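Local coordinates for N-terminal acetyltransferase-like protein (Chaetomium thermophilum, PDB 5NNP) that is probably the auxiliary, tetratricopeptide-repeat subunit of an N-terminal acetyltransferase A complex, an all-helical scaffold on which the acetyl-transferring partner works, at residues A[75-81]-A[106-110]; A[144-148]-A[186-190]; A[131-136]-A[151-156]; A[169-173]-A[191-197]. All blocks are in the same frame, centred on the assembly; numbering follows the deposited sequence.

Interaction 1 (A[75-81]-A[106-110])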
loop_
_atom_site.group_PDB
_atom_site.type_symbol
_atom_site.label_atom_id
_atom_site.label_comp_id
_atom_site.label_asym_id
_atom_site.label_seq_id
_atom_site.Cartn_x
_atom_site.Cartn_y
_atom_site.Cartn_z
ATOM N N MET A 75 2.081 26.869 35.778
ATOM C CA MET A 75 1.821 26.979 34.343
ATOM C C MET A 75 3.098 27.258 33.561
ATOM O O MET A 75 3.133 27.086 32.343
ATOM C CB MET A 75 0.784 28.070 34.060
ATOM C CG MET A 75 -0.479 27.963 34.905
ATOM S SD MET A 75 -1.597 29.374 34.682
ATOM C CE MET A 75 -1.867 29.257 32.909
ATOM N N LYS A 76 4.143 27.672 34.271
ATOM C CA LYS A 76 5.415 27.995 33.641
ATOM C C LYS A 76 6.470 26.877 33.817
ATOM O O LYS A 76 7.653 27.085 33.540
ATOM C CB LYS A 76 5.947 29.329 34.194
ATOM C CG LYS A 76 5.073 30.540 33.847
ATOM C CD LYS A 76 5.621 31.845 34.452
ATOM C CE LYS A 76 4.864 33.083 33.940
ATOM N NZ LYS A 76 5.315 34.368 34.559
ATOM N N SER A 77 6.043 25.696 34.267
ATOM C CA SER A 77 6.942 24.539 34.379
ATOM C C SER A 77 6.984 23.718 33.100
ATOM O O SER A 77 5.938 23.295 32.596
ATOM C CB SER A 77 6.514 23.641 35.532
ATOM O OG SER A 77 7.158 22.380 35.461
ATOM N N TYR A 78 8.185 23.473 32.581
ATOM C CA TYR A 78 8.315 22.755 31.308
ATOM C C TYR A 78 8.090 21.258 31.513
ATOM O O TYR A 78 7.733 20.538 30.583
ATOM C CB TYR A 78 9.693 23.015 30.652
ATOM C CG TYR A 78 10.816 22.156 31.176
ATOM C CD1 TYR A 78 11.046 20.893 30.655
ATOM C CD2 TYR A 78 11.643 22.604 32.193
ATOM C CE1 TYR A 78 12.067 20.099 31.130
ATOM C CE2 TYR A 78 12.668 21.812 32.682
ATOM C CZ TYR A 78 12.871 20.560 32.144
ATOM O OH TYR A 78 13.889 19.760 32.613
ATOM N N ILE A 79 8.303 20.794 32.738
ATOM C CA ILE A 79 8.016 19.409 33.081
ATOM C C ILE A 79 6.519 19.121 33.021
ATOM O O ILE A 79 6.101 18.141 32.397
ATOM C CB ILE A 79 8.557 19.059 34.469
ATOM C CG1 ILE A 79 10.088 19.042 34.429
ATOM C CG2 ILE A 79 8.014 17.724 34.943
ATOM C CD1 ILE A 79 10.749 19.109 35.818
ATOM N N CYS A 80 5.712 19.976 33.645
ATOM C CA CYS A 80 4.268 19.776 33.619
ATOM C C CYS A 80 3.727 19.723 32.173
ATOM O O CYS A 80 2.909 18.862 31.833
ATOM C CB CYS A 80 3.564 20.867 34.419
ATOM S SG CYS A 80 4.080 20.966 36.167
ATOM N N TRP A 81 4.207 20.619 31.317
ATOM C CA TRP A 81 3.741 20.642 29.938
ATOM C C TRP A 81 4.264 19.435 29.144
ATOM O O TRP A 81 3.522 18.818 28.379
ATOM C CB TRP A 81 4.131 21.965 29.272
ATOM C CG TRP A 81 3.282 23.106 29.788
ATOM C CD1 TRP A 81 3.650 24.064 30.695
ATOM C CD2 TRP A 81 1.913 23.374 29.457
ATOM N NE1 TRP A 81 2.601 24.917 30.939
ATOM C CE2 TRP A 81 1.522 24.520 30.194
ATOM C CE3 TRP A 81 0.980 22.761 28.612
ATOM C CZ2 TRP A 81 0.236 25.067 30.112
ATOM C CZ3 TRP A 81 -0.315 23.315 28.528
ATOM C CH2 TRP A 81 -0.666 24.456 29.282
ATOM N N LYS A 106 9.166 26.229 24.576
ATOM C CA LYS A 106 9.322 27.674 24.755
ATOM C C LYS A 106 9.765 27.981 26.187
ATOM O O LYS A 106 10.357 29.030 26.453
ATOM C CB LYS A 106 8.028 28.437 24.433
ATOM C CG LYS A 106 7.656 28.413 22.977
ATOM C CD LYS A 106 6.460 29.284 22.657
ATOM C CE LYS A 106 6.018 29.060 21.213
ATOM N NZ LYS A 106 4.821 29.886 20.833
ATOM N N LEU A 107 9.462 27.064 27.104
ATOM C CA LEU A 107 9.872 27.207 28.497
ATOM C C LEU A 107 11.292 26.703 28.710
ATOM O O LEU A 107 12.036 27.275 29.493
ATOM C CB LEU A 107 8.903 26.466 29.419
ATOM C CG LEU A 107 7.530 27.128 29.478
ATOM C CD1 LEU A 107 6.492 26.285 30.218
ATOM C CD2 LEU A 107 7.700 28.480 30.117
ATOM N N GLU A 108 11.665 25.637 28.008
ATOM C CA GLU A 108 12.996 25.048 28.138
ATOM C C GLU A 108 13.666 24.783 26.786
ATOM O O GLU A 108 13.879 23.622 26.422
ATOM C CB GLU A 108 12.898 23.746 28.919
ATOM C CG GLU A 108 14.224 23.128 29.291
ATOM C CD GLU A 108 14.900 23.875 30.420
ATOM O OE1 GLU A 108 15.979 23.433 30.844
ATOM O OE2 GLU A 108 14.349 24.898 30.894
ATOM N N PRO A 109 14.017 25.853 26.045
ATOM C CA PRO A 109 14.525 25.774 24.664
ATOM C C PRO A 109 15.786 24.905 24.513
ATOM O O PRO A 109 16.107 24.484 23.403
ATOM C CB PRO A 109 14.819 27.236 24.311
ATOM C CG PRO A 109 14.932 27.930 25.600
ATOM C CD PRO A 109 14.036 27.230 26.561
ATOM N N GLU A 110 16.459 24.620 25.623
ATOM C CA GLU A 110 17.660 23.811 25.610
ATOM C C GLU A 110 17.370 22.319 25.490
ATOM O O GLU A 110 18.268 21.528 25.220
ATOM C CB GLU A 110 18.483 24.055 26.874
ATOM C CG GLU A 110 18.906 25.494 27.094
ATOM C CD GLU A 110 17.803 26.343 27.718
ATOM O OE1 GLU A 110 18.062 27.544 27.970
ATOM O OE2 GLU A 110 16.687 25.809 27.953
#

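Interaction 2 (A[144-148]-A[186-190])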
loop_
_atom_site.group_PDB
_atom_site.type_symbol
_atom_site.label_atom_id
_atom_site.label_comp_id
_atom_site.label_asym_id
_atom_site.label_seq_id
_atom_site.Cartn_x
_atom_site.Cartn_y
_atom_site.Cartn_z
ATOM N N GLN A 144 27.125 19.924 12.397
ATOM C CA GLN A 144 28.236 19.120 11.931
ATOM C C GLN A 144 27.707 17.792 11.403
ATOM O O GLN A 144 28.436 17.056 10.747
ATOM C CB GLN A 144 29.269 18.908 13.041
ATOM C CG GLN A 144 28.793 18.026 14.198
ATOM C CD GLN A 144 27.764 18.702 15.106
ATOM O OE1 GLN A 144 27.370 19.850 14.884
ATOM N NE2 GLN A 144 27.329 17.982 16.139
ATOM N N ILE A 145 26.431 17.507 11.658
ATOM C CA ILE A 145 25.826 16.239 11.258
ATOM C C ILE A 145 24.967 16.347 9.989
ATOM O O ILE A 145 23.992 17.092 9.972
ATOM C CB ILE A 145 24.959 15.674 12.410
ATOM C CG1 ILE A 145 25.802 15.572 13.686
ATOM C CG2 ILE A 145 24.386 14.315 12.035
ATOM C CD1 ILE A 145 25.106 14.901 14.847
ATOM N N ARG A 146 25.306 15.585 8.945
ATOM C CA ARG A 146 24.659 15.769 7.644
ATOM C C ARG A 146 23.151 15.534 7.677
ATOM O O ARG A 146 22.419 16.227 6.984
ATOM C CB ARG A 146 25.284 14.873 6.567
ATOM C CG ARG A 146 24.650 15.066 5.190
ATOM C CD ARG A 146 25.442 14.467 4.022
ATOM N NE ARG A 146 24.995 15.003 2.727
ATOM C CZ ARG A 146 25.625 14.814 1.569
ATOM N NH1 ARG A 146 25.144 15.358 0.460
ATOM N NH2 ARG A 146 26.737 14.088 1.507
ATOM N N GLN A 147 22.685 14.584 8.484
ATOM C CA GLN A 147 21.244 14.293 8.593
ATOM C C GLN A 147 20.407 15.525 8.806
ATOM O O GLN A 147 19.319 15.651 8.257
ATOM C CB GLN A 147 20.940 13.368 9.757
ATOM C CG GLN A 147 21.491 11.993 9.677
ATOM C CD GLN A 147 21.200 11.234 10.949
ATOM O OE1 GLN A 147 20.287 11.592 11.697
ATOM N NE2 GLN A 147 21.988 10.199 11.216
ATOM N N ASN A 148 20.894 16.419 9.649
ATOM C CA ASN A 148 20.134 17.614 9.975
ATOM C C ASN A 148 20.007 18.576 8.811
ATOM O O ASN A 148 19.062 19.347 8.790
ATOM C CB ASN A 148 20.753 18.331 11.169
ATOM C CG ASN A 148 20.698 17.492 12.424
ATOM O OD1 ASN A 148 19.756 16.731 12.620
ATOM N ND2 ASN A 148 21.711 17.620 13.277
ATOM N N GLU A 186 25.158 7.497 1.518
ATOM C CA GLU A 186 24.443 8.687 1.961
ATOM C C GLU A 186 24.619 9.837 0.957
ATOM O O GLU A 186 23.651 10.481 0.544
ATOM C CB GLU A 186 24.923 9.114 3.350
ATOM C CG GLU A 186 24.151 10.283 3.952
ATOM C CD GLU A 186 24.777 10.786 5.239
ATOM O OE1 GLU A 186 26.006 11.025 5.255
ATOM O OE2 GLU A 186 24.052 10.936 6.245
ATOM N N HIS A 187 25.861 10.077 0.554
ATOM C CA HIS A 187 26.139 11.120 -0.422
ATOM C C HIS A 187 25.490 10.803 -1.767
ATOM O O HIS A 187 24.907 11.683 -2.392
ATOM C CB HIS A 187 27.642 11.321 -0.585
ATOM C CG HIS A 187 28.000 12.436 -1.510
ATOM N ND1 HIS A 187 27.741 13.758 -1.216
ATOM C CD2 HIS A 187 28.586 12.428 -2.730
ATOM C CE1 HIS A 187 28.154 14.514 -2.216
ATOM N NE2 HIS A 187 28.671 13.732 -3.149
ATOM N N SER A 188 25.569 9.546 -2.194
ATOM C CA SER A 188 24.936 9.111 -3.446
ATOM C C SER A 188 23.425 9.368 -3.468
ATOM O O SER A 188 22.893 9.946 -4.420
ATOM C CB SER A 188 25.203 7.629 -3.685
ATOM O OG SER A 188 24.461 7.159 -4.794
ATOM N N GLU A 189 22.749 8.929 -2.414
ATOM C CA GLU A 189 21.328 9.179 -2.236
ATOM C C GLU A 189 20.992 10.661 -2.147
ATOM O O GLU A 189 19.953 11.090 -2.651
ATOM C CB GLU A 189 20.828 8.456 -0.984
ATOM C CG GLU A 189 20.683 6.955 -1.195
ATOM C CD GLU A 189 19.723 6.615 -2.329
ATOM O OE1 GLU A 189 18.578 7.111 -2.313
ATOM O OE2 GLU A 189 20.121 5.858 -3.240
ATOM N N ALA A 190 21.875 11.442 -1.518
ATOM C CA ALA A 190 21.654 12.873 -1.401
ATOM C C ALA A 190 21.718 13.554 -2.763
ATOM O O ALA A 190 20.972 14.494 -3.015
ATOM C CB ALA A 190 22.654 13.500 -0.451
HETATM O O HOH W 1 27.690 11.751 3.156
HETATM O O HOH W 2 24.540 12.155 8.694
#

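Interaction 3 (A[131-136]-A[151-156])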
loop_
_atom_site.group_PDB
_atom_site.type_symbol
_atom_site.label_atom_id
_atom_site.label_comp_id
_atom_site.label_asym_id
_atom_site.label_seq_id
_atom_site.Cartn_x
_atom_site.Cartn_y
_atom_site.Cartn_z
ATOM N N TYR A 131 7.418 22.102 11.167
ATOM C CA TYR A 131 8.455 21.092 11.006
ATOM C C TYR A 131 9.705 21.766 10.488
ATOM O O TYR A 131 10.824 21.447 10.891
ATOM C CB TYR A 131 7.990 19.988 10.043
ATOM C CG TYR A 131 8.926 18.820 9.937
ATOM C CD1 TYR A 131 9.363 18.164 11.071
ATOM C CD2 TYR A 131 9.358 18.357 8.705
ATOM C CE1 TYR A 131 10.209 17.092 10.991
ATOM C CE2 TYR A 131 10.214 17.272 8.610
ATOM C CZ TYR A 131 10.636 16.647 9.764
ATOM O OH TYR A 131 11.491 15.573 9.709
ATOM N N VAL A 132 9.500 22.713 9.587
ATOM C CA VAL A 132 10.594 23.513 9.089
ATOM C C VAL A 132 11.292 24.258 10.230
ATOM O O VAL A 132 12.510 24.174 10.386
ATOM C CB VAL A 132 10.105 24.525 8.042
ATOM C CG1 VAL A 132 11.153 25.625 7.807
ATOM C CG2 VAL A 132 9.750 23.811 6.756
ATOM N N GLN A 133 10.527 24.994 11.021
ATOM C CA GLN A 133 11.109 25.695 12.156
ATOM C C GLN A 133 11.903 24.746 13.062
ATOM O O GLN A 133 13.036 25.040 13.461
ATOM C CB GLN A 133 10.015 26.392 12.957
ATOM C CG GLN A 133 10.541 27.390 13.967
ATOM C CD GLN A 133 9.423 28.042 14.761
ATOM O OE1 GLN A 133 8.248 27.933 14.405
ATOM N NE2 GLN A 133 9.785 28.717 15.846
ATOM N N SER A 134 11.307 23.598 13.372
ATOM C CA SER A 134 11.968 22.606 14.208
ATOM C C SER A 134 13.323 22.161 13.644
ATOM O O SER A 134 14.323 22.129 14.356
ATOM C CB SER A 134 11.064 21.393 14.393
ATOM O OG SER A 134 10.064 21.682 15.338
ATOM N N ARG A 135 13.344 21.818 12.364
ATOM C CA ARG A 135 14.556 21.308 11.746
ATOM C C ARG A 135 15.616 22.377 11.643
ATOM O O ARG A 135 16.807 22.085 11.799
ATOM C CB ARG A 135 14.262 20.739 10.365
ATOM C CG ARG A 135 13.534 19.448 10.445
ATOM C CD ARG A 135 14.255 18.554 11.429
ATOM N NE ARG A 135 13.609 17.253 11.482
ATOM C CZ ARG A 135 14.167 16.157 11.980
ATOM N NH1 ARG A 135 13.482 15.008 11.971
ATOM N NH2 ARG A 135 15.400 16.211 12.481
ATOM N N LEU A 136 15.186 23.606 11.374
ATOM C CA LEU A 136 16.120 24.731 11.311
ATOM C C LEU A 136 16.800 24.881 12.668
ATOM O O LEU A 136 18.004 25.088 12.771
ATOM C CB LEU A 136 15.405 26.020 10.916
ATOM C CG LEU A 136 16.218 27.300 10.747
ATOM C CD1 LEU A 136 17.417 27.052 9.849
ATOM C CD2 LEU A 136 15.319 28.377 10.156
ATOM N N ALA A 151 17.324 16.725 6.490
ATOM C CA ALA A 151 16.032 16.873 7.150
ATOM C C ALA A 151 15.394 18.243 6.904
ATOM O O ALA A 151 14.203 18.320 6.614
ATOM C CB ALA A 151 16.177 16.627 8.643
ATOM N N LEU A 152 16.185 19.318 7.016
ATOM C CA LEU A 152 15.662 20.658 6.761
ATOM C C LEU A 152 15.311 20.812 5.285
ATOM O O LEU A 152 14.317 21.451 4.959
ATOM C CB LEU A 152 16.643 21.761 7.187
ATOM C CG LEU A 152 16.196 23.191 6.781
ATOM C CD1 LEU A 152 14.861 23.618 7.434
ATOM C CD2 LEU A 152 17.269 24.244 7.004
ATOM N N ALA A 153 16.105 20.219 4.397
ATOM C CA ALA A 153 15.744 20.174 2.979
ATOM C C ALA A 153 14.416 19.419 2.742
ATOM O O ALA A 153 13.558 19.875 1.978
ATOM C CB ALA A 153 16.850 19.549 2.182
ATOM N N ILE A 154 14.241 18.283 3.420
ATOM C CA ILE A 154 12.997 17.522 3.310
ATOM C C ILE A 154 11.784 18.337 3.788
ATOM O O ILE A 154 10.740 18.351 3.125
ATOM C CB ILE A 154 13.074 16.201 4.101
ATOM C CG1 ILE A 154 14.031 15.225 3.415
ATOM C CG2 ILE A 154 11.712 15.571 4.238
ATOM C CD1 ILE A 154 14.669 14.248 4.360
ATOM N N ALA A 155 11.925 19.030 4.919
ATOM C CA ALA A 155 10.826 19.828 5.461
ATOM C C ALA A 155 10.410 20.909 4.479
ATOM O O ALA A 155 9.211 21.143 4.261
ATOM C CB ALA A 155 11.211 20.447 6.772
ATOM N N TYR A 156 11.403 21.573 3.889
ATOM C CA TYR A 156 11.128 22.597 2.885
ATOM C C TYR A 156 10.430 21.990 1.670
ATOM O O TYR A 156 9.443 22.527 1.171
ATOM C CB TYR A 156 12.419 23.277 2.439
ATOM C CG TYR A 156 12.874 24.421 3.304
ATOM C CD1 TYR A 156 11.980 25.378 3.760
ATOM C CD2 TYR A 156 14.210 24.560 3.642
ATOM C CE1 TYR A 156 12.418 26.448 4.545
ATOM C CE2 TYR A 156 14.645 25.596 4.421
ATOM C CZ TYR A 156 13.759 26.537 4.871
ATOM O OH TYR A 156 14.239 27.557 5.652
#

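Interaction 4 (A[169-173]-A[191-197])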
loop_
_atom_site.group_PDB
_atom_site.type_symbol
_atom_site.label_atom_id
_atom_site.label_comp_id
_atom_site.label_asym_id
_atom_site.label_seq_id
_atom_site.Cartn_x
_atom_site.Cartn_y
_atom_site.Cartn_z
ATOM N N LEU A 169 20.380 21.726 0.352
ATOM C CA LEU A 169 21.158 20.588 -0.127
ATOM C C LEU A 169 22.471 21.031 -0.749
ATOM O O LEU A 169 23.533 20.460 -0.456
ATOM C CB LEU A 169 20.358 19.767 -1.134
ATOM C CG LEU A 169 19.268 18.893 -0.501
ATOM C CD1 LEU A 169 18.320 18.312 -1.553
ATOM C CD2 LEU A 169 19.889 17.794 0.323
ATOM N N THR A 170 22.407 22.051 -1.602
ATOM C CA THR A 170 23.611 22.524 -2.250
ATOM C C THR A 170 24.547 23.196 -1.247
ATOM O O THR A 170 25.774 23.123 -1.387
ATOM C CB THR A 170 23.307 23.519 -3.375
ATOM O OG1 THR A 170 22.501 22.889 -4.381
ATOM C CG2 THR A 170 24.622 24.026 -3.993
ATOM N N THR A 171 23.984 23.854 -0.237
ATOM C CA THR A 171 24.821 24.535 0.750
ATOM C C THR A 171 25.691 23.515 1.469
ATOM O O THR A 171 26.890 23.742 1.657
ATOM C CB THR A 171 23.985 25.339 1.767
ATOM O OG1 THR A 171 23.363 26.436 1.090
ATOM C CG2 THR A 171 24.864 25.901 2.876
ATOM N N TYR A 172 25.099 22.376 1.828
ATOM C CA TYR A 172 25.869 21.310 2.454
ATOM C C TYR A 172 27.011 20.844 1.557
ATOM O O TYR A 172 28.169 20.822 1.982
ATOM C CB TYR A 172 25.002 20.104 2.828
ATOM C CG TYR A 172 25.855 19.092 3.533
ATOM C CD1 TYR A 172 26.125 19.226 4.879
ATOM C CD2 TYR A 172 26.477 18.065 2.839
ATOM C CE1 TYR A 172 26.950 18.346 5.530
ATOM C CE2 TYR A 172 27.307 17.175 3.485
ATOM C CZ TYR A 172 27.538 17.323 4.834
ATOM O OH TYR A 172 28.363 16.455 5.508
ATOM N N GLU A 173 26.681 20.479 0.320
ATOM C CA GLU A 173 27.681 20.010 -0.634
ATOM C C GLU A 173 28.834 20.985 -0.787
ATOM O O GLU A 173 29.975 20.596 -1.014
ATOM C CB GLU A 173 27.060 19.777 -2.005
ATOM C CG GLU A 173 26.045 18.654 -2.087
ATOM C CD GLU A 173 25.542 18.468 -3.502
ATOM O OE1 GLU A 173 24.340 18.189 -3.690
ATOM O OE2 GLU A 173 26.355 18.612 -4.436
ATOM N N LEU A 191 22.612 13.086 -3.635
ATOM C CA LEU A 191 22.701 13.621 -4.994
ATOM C C LEU A 191 21.424 13.323 -5.794
ATOM O O LEU A 191 20.886 14.201 -6.472
ATOM C CB LEU A 191 23.916 13.057 -5.711
ATOM C CG LEU A 191 25.286 13.552 -5.234
ATOM C CD1 LEU A 191 26.383 12.631 -5.716
ATOM C CD2 LEU A 191 25.560 14.985 -5.686
ATOM N N LEU A 192 20.912 12.098 -5.697
ATOM C CA LEU A 192 19.728 11.769 -6.465
ATOM C C LEU A 192 18.502 12.531 -5.951
ATOM O O LEU A 192 17.666 12.989 -6.734
ATOM C CB LEU A 192 19.478 10.268 -6.436
ATOM C CG LEU A 192 20.505 9.377 -7.147
ATOM C CD1 LEU A 192 20.145 7.901 -6.955
ATOM C CD2 LEU A 192 20.636 9.707 -8.642
ATOM N N TYR A 193 18.400 12.677 -4.639
ATOM C CA TYR A 193 17.282 13.417 -4.055
ATOM C C TYR A 193 17.231 14.855 -4.585
ATOM O O TYR A 193 16.177 15.316 -5.052
ATOM C CB TYR A 193 17.366 13.398 -2.525
ATOM C CG TYR A 193 16.274 14.185 -1.823
ATOM C CD1 TYR A 193 14.936 13.963 -2.107
ATOM C CD2 TYR A 193 16.588 15.138 -0.857
ATOM C CE1 TYR A 193 13.932 14.687 -1.461
ATOM C CE2 TYR A 193 15.598 15.859 -0.200
ATOM C CZ TYR A 193 14.273 15.632 -0.507
ATOM O OH TYR A 193 13.298 16.356 0.147
ATOM N N LYS A 194 18.372 15.547 -4.540
ATOM C CA LYS A 194 18.503 16.883 -5.134
ATOM C C LYS A 194 18.129 16.867 -6.617
ATOM O O LYS A 194 17.437 17.772 -7.095
ATOM C CB LYS A 194 19.926 17.429 -4.962
ATOM C CG LYS A 194 20.199 18.774 -5.716
ATOM C CD LYS A 194 21.679 19.216 -5.631
ATOM C CE LYS A 194 21.936 20.521 -6.329
ATOM N NZ LYS A 194 23.395 20.908 -6.356
ATOM N N ASN A 195 18.586 15.850 -7.349
ATOM C CA ASN A 195 18.229 15.741 -8.761
ATOM C C ASN A 195 16.710 15.672 -8.951
ATOM O O ASN A 195 16.165 16.379 -9.794
ATOM C CB ASN A 195 18.893 14.528 -9.429
ATOM C CG ASN A 195 18.738 14.544 -10.962
ATOM O OD1 ASN A 195 17.781 13.984 -11.505
ATOM N ND2 ASN A 195 19.679 15.211 -11.659
ATOM N N THR A 196 16.019 14.841 -8.169
ATOM C CA THR A 196 14.573 14.765 -8.328
ATOM C C THR A 196 13.951 16.123 -8.009
ATOM O O THR A 196 12.948 16.505 -8.604
ATOM C CB THR A 196 13.930 13.673 -7.450
ATOM O OG1 THR A 196 14.114 13.976 -6.061
ATOM C CG2 THR A 196 14.518 12.317 -7.761
ATOM N N ILE A 197 14.567 16.871 -7.099
ATOM C CA ILE A 197 14.028 18.180 -6.724
ATOM C C ILE A 197 14.136 19.183 -7.869
ATOM O O ILE A 197 13.192 19.928 -8.139
ATOM C CB ILE A 197 14.718 18.727 -5.453
ATOM C CG1 ILE A 197 14.191 17.953 -4.244
ATOM C CG2 ILE A 197 14.441 20.212 -5.277
ATOM C CD1 ILE A 197 14.907 18.220 -2.935
HETATM O O HOH W 3 24.928 18.383 -6.802
#

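Interaction 1 (A[75-81]-A[106-110])
Leu107, on the last turn of helix 94-107, lies across the start of helix 78-90, where Tyr78 is its closest backbone neighbour. Its CB rests 3.7 Å from Tyr78 CB, and the branched end lies between the Lys76 carbonyl and the Trp81 indole. There CD1 does most of the touching: it lies 3.6 Å from Trp81 CD1 and 3.6 Å from Lys76 O. The indole is held from its own segment, because Trp81 NE1 donates to Met75 O (2.6 Å), with the acceptor close to the ring plane but the N-H arriving from above the carbonyl plane. Glu108 follows, the first residue to leave helical geometry. Its CB sits over one face of the Tyr78 phenol, 3.8 Å from the ring centroid, in a CH-pi contact. Because the chain bends at chi2 (74°), the carboxylate folds back over the same ring, nearly parallel to it, the two planes 13° apart. Ser77, the N-cap of helix 78-90, accepts weakly from Ile79 N and Cys80 N, and its hydroxyl is hydrogen-bonded to Asp45. Trp81 packs edge-to-face on Phe103 and touches Leu71 of helix 60-73, so this surface contact joins three successive helices of the tetratricopeptide region.

Interaction 2 (A[144-148]-A[186-190])
Arg146 reaches from the beginning of helix 146-159 to His187 on helix 185-200, and its guanidinium makes the direct polar bond of the contact. Arg146 NH2 donates to His187 ND1 at 2.9 Å and 169°, a nearly straight bond that lies in the plane of both groups even though the planes themselves are turned 51° apart. Arg146 NH1 adds a weak second bond to the same nitrogen, so the two amino groups converge on ND1, with NH2 the stronger donor. The extended Arg146 chain makes this span possible; on its way the aliphatic part runs past Glu186 in the opposite direction, with CD 3.7 Å from Glu186 OE1, and the guanidinium, through NH1, meets the Ala190 methyl obliquely. The Glu186 carboxylate is served by water on both oxygens. One water accepts from Arg146 NH2 (3.0 Å) and donates to Glu186 OE1 (2.8 Å); a second donates to Glu186 OE2 (2.8 Å) and takes a weak bond from the backbone N of Gln147. The backbone N of His187 is held separately by Asp184. As an acceptor from an arginine, ND1 is presumably unprotonated, consistent with a neutral imidazole carrying its proton on NE2, while the carboxylate probably offsets the arginine charge through the bridging water, since no direct salt bridge forms.

Interaction 3 (A[131-136]-A[151-156])
One face of the Arg135 guanidinium is covered by the Ala151 methyl, whose CB stands 3.7 Å above the plane and towards the rim. At the edge of the same group lies the phenol end of Tyr131, one helical turn earlier, and Arg135 NH1 donates to Tyr131 OH at 3.1 Å, with the hydroxyl tilted 22° from the guanidinium plane. Arg135 CG in turn lies over one face of the Tyr131 ring. That folding back comes from the bend at chi2 (-49°), which turns the arginine along its own helix and lays its flat end against helix 146-159. The Tyr131 ring meets Ala155 obliquely through CD2, 3.4 Å from Ala155 CB. Ala155 therefore sits between the phenol and Val132, whose CG2 is 3.7 Å from the same methyl. The other branch of Val132, CG1, touches the Tyr156 ring at CE1 (3.6 Å), the two side chains crossing at about a right angle. Further along, Leu152 CD1 approaches Val132 O, and Leu152 lies side by side with Leu136, its CD2 4.0 Å from Leu136 CD1. No hydrogen bond crosses this interface; Ala155, its CA 5.2 Å from Val132 CA, marks one of the two closest backbone approaches. Leu532 of helix 527-534 covers Arg135 and Ala151. The segment axes of 131-136 and 151-156 approach to 8.7 Å and run antiparallel at 165°: helices 128-141 and 146-159 are consecutive helices packed antiparallel, as in the alpha-solenoids of the tetratricopeptide class.

Interaction 4 (A[169-173]-A[191-197])
Lys194 meets Thr170 because its chain is straight throughout: a chi1 of 173° sets CG opposite the backbone N, and every later torsion is likewise extended, carrying the ammonium across to helix 162-175. The Thr170 hydroxyl turns to receive it, its chi1 of -61° placing OG1 beside the backbone N, and Lys194 NZ donates to Thr170 OG1 at 2.9 Å. Thr170 OG1 is bonded in addition to Glu166 O of its own helix. Glu173 is also extended beyond CG and lies obliquely over the lysine chain, with OE1 3.5 Å from Lys194 CD. Its salt bridge to the ammonium is long, 3.9 Å from Glu173 OE1 to Lys194 NZ, and a water reinforces it by donating to Glu173 OE2 (2.8 Å) and accepting from Lys194 NZ (3.0 Å). Glycerol, probably from the crystallisation liquor, also bonds to Lys194 NZ and to Thr170 OG1. Next to this polar group the contact is apolar: Leu169 CD1 touches Tyr193 CD2 and Ile197 CD1, each at 3.7 Å, while Ile197 CD1 lies over one face of the Tyr193 ring, toward its rim. Segments 169-173 and 191-197 run roughly antiparallel, at 144°, with their axes 11.1 Å apart at the closest. Leu169 also packs on Ala153 of helix 146-159, and the Tyr193 hydroxyl bonds to His157 of that helix while its side chain touches helix 537-547.

Overall arrangement
The four contacts illustrate how a helical solenoid is joined helix by helix. Interaction 1 stands apart at the surface, its centre 23 Å or more from the others, and ties a helix to the end of the next by apolar and CH-pi packing. The other three cluster along helices 128-141 to 185-200. Interaction 3 is buried and mostly apolar, with no hydrogen bond across it; interaction 4, also buried, adds a polar strip around a lysine; interaction 2, partly buried, depends on an arginine and on water. Interactions 2 and 3 share helix 146-159; 2 and 4 share helix 185-200 and touch through Arg146 and Tyr172, and 3 meets 4 where the Tyr193 hydroxyl lies against Ile154.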